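Local coordinates for protein beta-lactamase Mb2281c (Mycobacterium bovis, PDB 3I7J) that probably hydrolyses beta-lactams or related substrates through a serine nucleophile, as in other members of the beta-lactamase family, at residues R73-H78 with W200-F204. Residue numbers count along the deposited sequence, not the author numbering.
Sequences RHLLAH and WGLGF
The last turn of helix 72-76 packs against the irregular loop 200-204, which leads into edge strand 205-206. The backbones come closest at Leu76 and Gly203, with CA atoms 4.5 Å apart. Leu202 and Leu76 bury the most surface. Leu202 is the centre of an inverse gamma turn. Both leucines take the m,t rotamer, and Leu76 CD1 lies 4.2 Å from Leu202 CD2. Arg73 CG also meets Leu202 CD2, at 3.8 Å, while the Arg73 guanidinium turns to Gln181. Helix 171-177 packs on Leu202, and Ala50 of helix 42-56 on Leu76. Gly203 has phi 103°, and a CB here would clash with the preceding carbonyl O and crowd Leu76 CD2. Gly203 CA makes a CA-H...O contact of 3.2 Å with Leu76 O. His78, at positive phi, ends the helix in a Schellman motif. Its m rotamer directs the ring edge to the face of Trp200. This T-shaped pair has a 4.5 Å distance between the His78 and Trp200 five-membered ring centroids, with planes at 81°. Tyr99, part of a probable SxxK-type active site with Ser40 and Lys43, meets both rings. One water joins His78 NE2 (2.9 Å), Trp200 NE1 (2.8 Å) and Gly203 O (2.7 Å). It accepts from the indole and donates to the carbonyl. The contact thus combines an apolar leucine pair with a buried, water-bridged polar end beside the probable catalytic centre.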
loop_
_atom_site.group_PDB
_atom_site.type_symbol
_atom_site.label_atom_id
_atom_site.label_comp_id
_atom_site.label_asym_id
_atom_site.label_seq_id
_atom_site.Cartn_x
_atom_site.Cartn_y
_atom_site.Cartn_z
ATOM N N ARG A 73 14.746 -5.821 -2.582
ATOM C CA ARG A 73 13.849 -5.530 -3.703
ATOM C C ARG A 73 12.850 -6.661 -3.974
ATOM O O ARG A 73 11.699 -6.391 -4.317
ATOM C CB ARG A 73 14.638 -5.257 -4.993
ATOM C CG ARG A 73 13.772 -4.723 -6.147
ATOM C CD ARG A 73 14.452 -4.899 -7.505
ATOM N NE ARG A 73 15.791 -4.323 -7.512
ATOM C CZ ARG A 73 16.053 -3.033 -7.681
ATOM N NH1 ARG A 73 15.062 -2.170 -7.873
ATOM N NH2 ARG A 73 17.310 -2.605 -7.643
ATOM N N HIS A 74 13.289 -7.916 -3.844
ATOM C CA HIS A 74 12.402 -9.060 -4.072
ATOM C C HIS A 74 11.337 -9.105 -2.989
ATOM O O HIS A 74 10.189 -9.474 -3.244
ATOM C CB HIS A 74 13.149 -10.404 -4.032
ATOM C CG HIS A 74 14.140 -10.596 -5.138
ATOM N ND1 HIS A 74 15.391 -10.016 -5.126
ATOM C CD2 HIS A 74 14.087 -11.351 -6.263
ATOM C CE1 HIS A 74 16.068 -10.407 -6.192
ATOM N NE2 HIS A 74 15.299 -11.218 -6.897
ATOM N N LEU A 75 11.721 -8.758 -1.766
ATOM C CA LEU A 75 10.768 -8.777 -0.668
ATOM C C LEU A 75 9.692 -7.716 -0.868
ATOM O O LEU A 75 8.504 -7.986 -0.679
ATOM C CB LEU A 75 11.491 -8.572 0.658
ATOM C CG LEU A 75 12.501 -9.686 0.952
ATOM C CD1 LEU A 75 13.296 -9.328 2.209
ATOM C CD2 LEU A 75 11.758 -11.012 1.150
ATOM N N LEU A 76 10.110 -6.520 -1.273
ATOM C CA LEU A 76 9.189 -5.412 -1.508
ATOM C C LEU A 76 8.220 -5.670 -2.658
ATOM O O LEU A 76 7.057 -5.256 -2.607
ATOM C CB LEU A 76 9.989 -4.137 -1.800
ATOM C CG LEU A 76 10.660 -3.457 -0.599
ATOM C CD1 LEU A 76 11.720 -2.458 -1.054
ATOM C CD2 LEU A 76 9.590 -2.767 0.224
ATOM N N ALA A 77 8.705 -6.360 -3.687
ATOM C CA ALA A 77 7.912 -6.655 -4.876
ATOM C C ALA A 77 7.247 -8.035 -4.881
ATOM O O ALA A 77 6.634 -8.422 -5.874
ATOM C CB ALA A 77 8.783 -6.500 -6.125
ATOM N N HIS A 78 7.370 -8.769 -3.780
ATOM C CA HIS A 78 6.769 -10.095 -3.667
ATOM C C HIS A 78 7.296 -11.082 -4.708
ATOM O O HIS A 78 6.525 -11.818 -5.325
ATOM C CB HIS A 78 5.239 -9.999 -3.778
ATOM C CG HIS A 78 4.625 -9.072 -2.779
ATOM N ND1 HIS A 78 4.579 -9.356 -1.431
ATOM C CD2 HIS A 78 4.091 -7.836 -2.920
ATOM C CE1 HIS A 78 4.047 -8.334 -0.785
ATOM N NE2 HIS A 78 3.742 -7.399 -1.665
ATOM N N TRP A 200 3.682 -5.146 -9.650
ATOM C CA TRP A 200 3.896 -4.627 -8.315
ATOM C C TRP A 200 5.113 -3.703 -8.341
ATOM O O TRP A 200 6.043 -3.902 -9.126
ATOM C CB TRP A 200 4.113 -5.787 -7.335
ATOM C CG TRP A 200 3.369 -5.633 -6.034
ATOM C CD1 TRP A 200 3.734 -4.866 -4.965
ATOM C CD2 TRP A 200 2.107 -6.225 -5.689
ATOM N NE1 TRP A 200 2.779 -4.940 -3.977
ATOM C CE2 TRP A 200 1.769 -5.768 -4.395
ATOM C CE3 TRP A 200 1.228 -7.099 -6.350
ATOM C CZ2 TRP A 200 0.586 -6.153 -3.746
ATOM C CZ3 TRP A 200 0.050 -7.481 -5.702
ATOM C CH2 TRP A 200 -0.257 -7.005 -4.413
ATOM N N GLY A 201 5.090 -2.684 -7.492
ATOM C CA GLY A 201 6.202 -1.754 -7.418
ATOM C C GLY A 201 7.041 -2.143 -6.220
ATOM O O GLY A 201 7.157 -3.333 -5.920
ATOM N N LEU A 202 7.627 -1.164 -5.535
ATOM C CA LEU A 202 8.436 -1.456 -4.356
ATOM C C LEU A 202 7.577 -1.398 -3.100
ATOM O O LEU A 202 7.729 -0.498 -2.272
ATOM C CB LEU A 202 9.597 -0.460 -4.229
ATOM C CG LEU A 202 10.729 -0.537 -5.256
ATOM C CD1 LEU A 202 11.719 0.599 -4.999
ATOM C CD2 LEU A 202 11.424 -1.879 -5.153
ATOM N N GLY A 203 6.666 -2.354 -2.963
ATOM C CA GLY A 203 5.813 -2.385 -1.789
ATOM C C GLY A 203 4.417 -1.871 -2.083
ATOM O O GLY A 203 3.486 -2.100 -1.314
ATOM N N PHE A 204 4.278 -1.169 -3.202
ATOM C CA PHE A 204 2.992 -0.625 -3.612
ATOM C C PHE A 204 2.451 -1.462 -4.775
ATOM O O PHE A 204 3.192 -1.772 -5.712
ATOM C CB PHE A 204 3.140 0.822 -4.106
ATOM C CG PHE A 204 3.856 1.747 -3.145
ATOM C CD1 PHE A 204 3.696 1.620 -1.766
ATOM C CD2 PHE A 204 4.630 2.801 -3.635
ATOM C CE1 PHE A 204 4.290 2.530 -0.891
ATOM C CE2 PHE A 204 5.226 3.717 -2.773
ATOM C CZ PHE A 204 5.054 3.581 -1.396
HETATM O O HOH W 1 2.672 -4.718 -1.151
#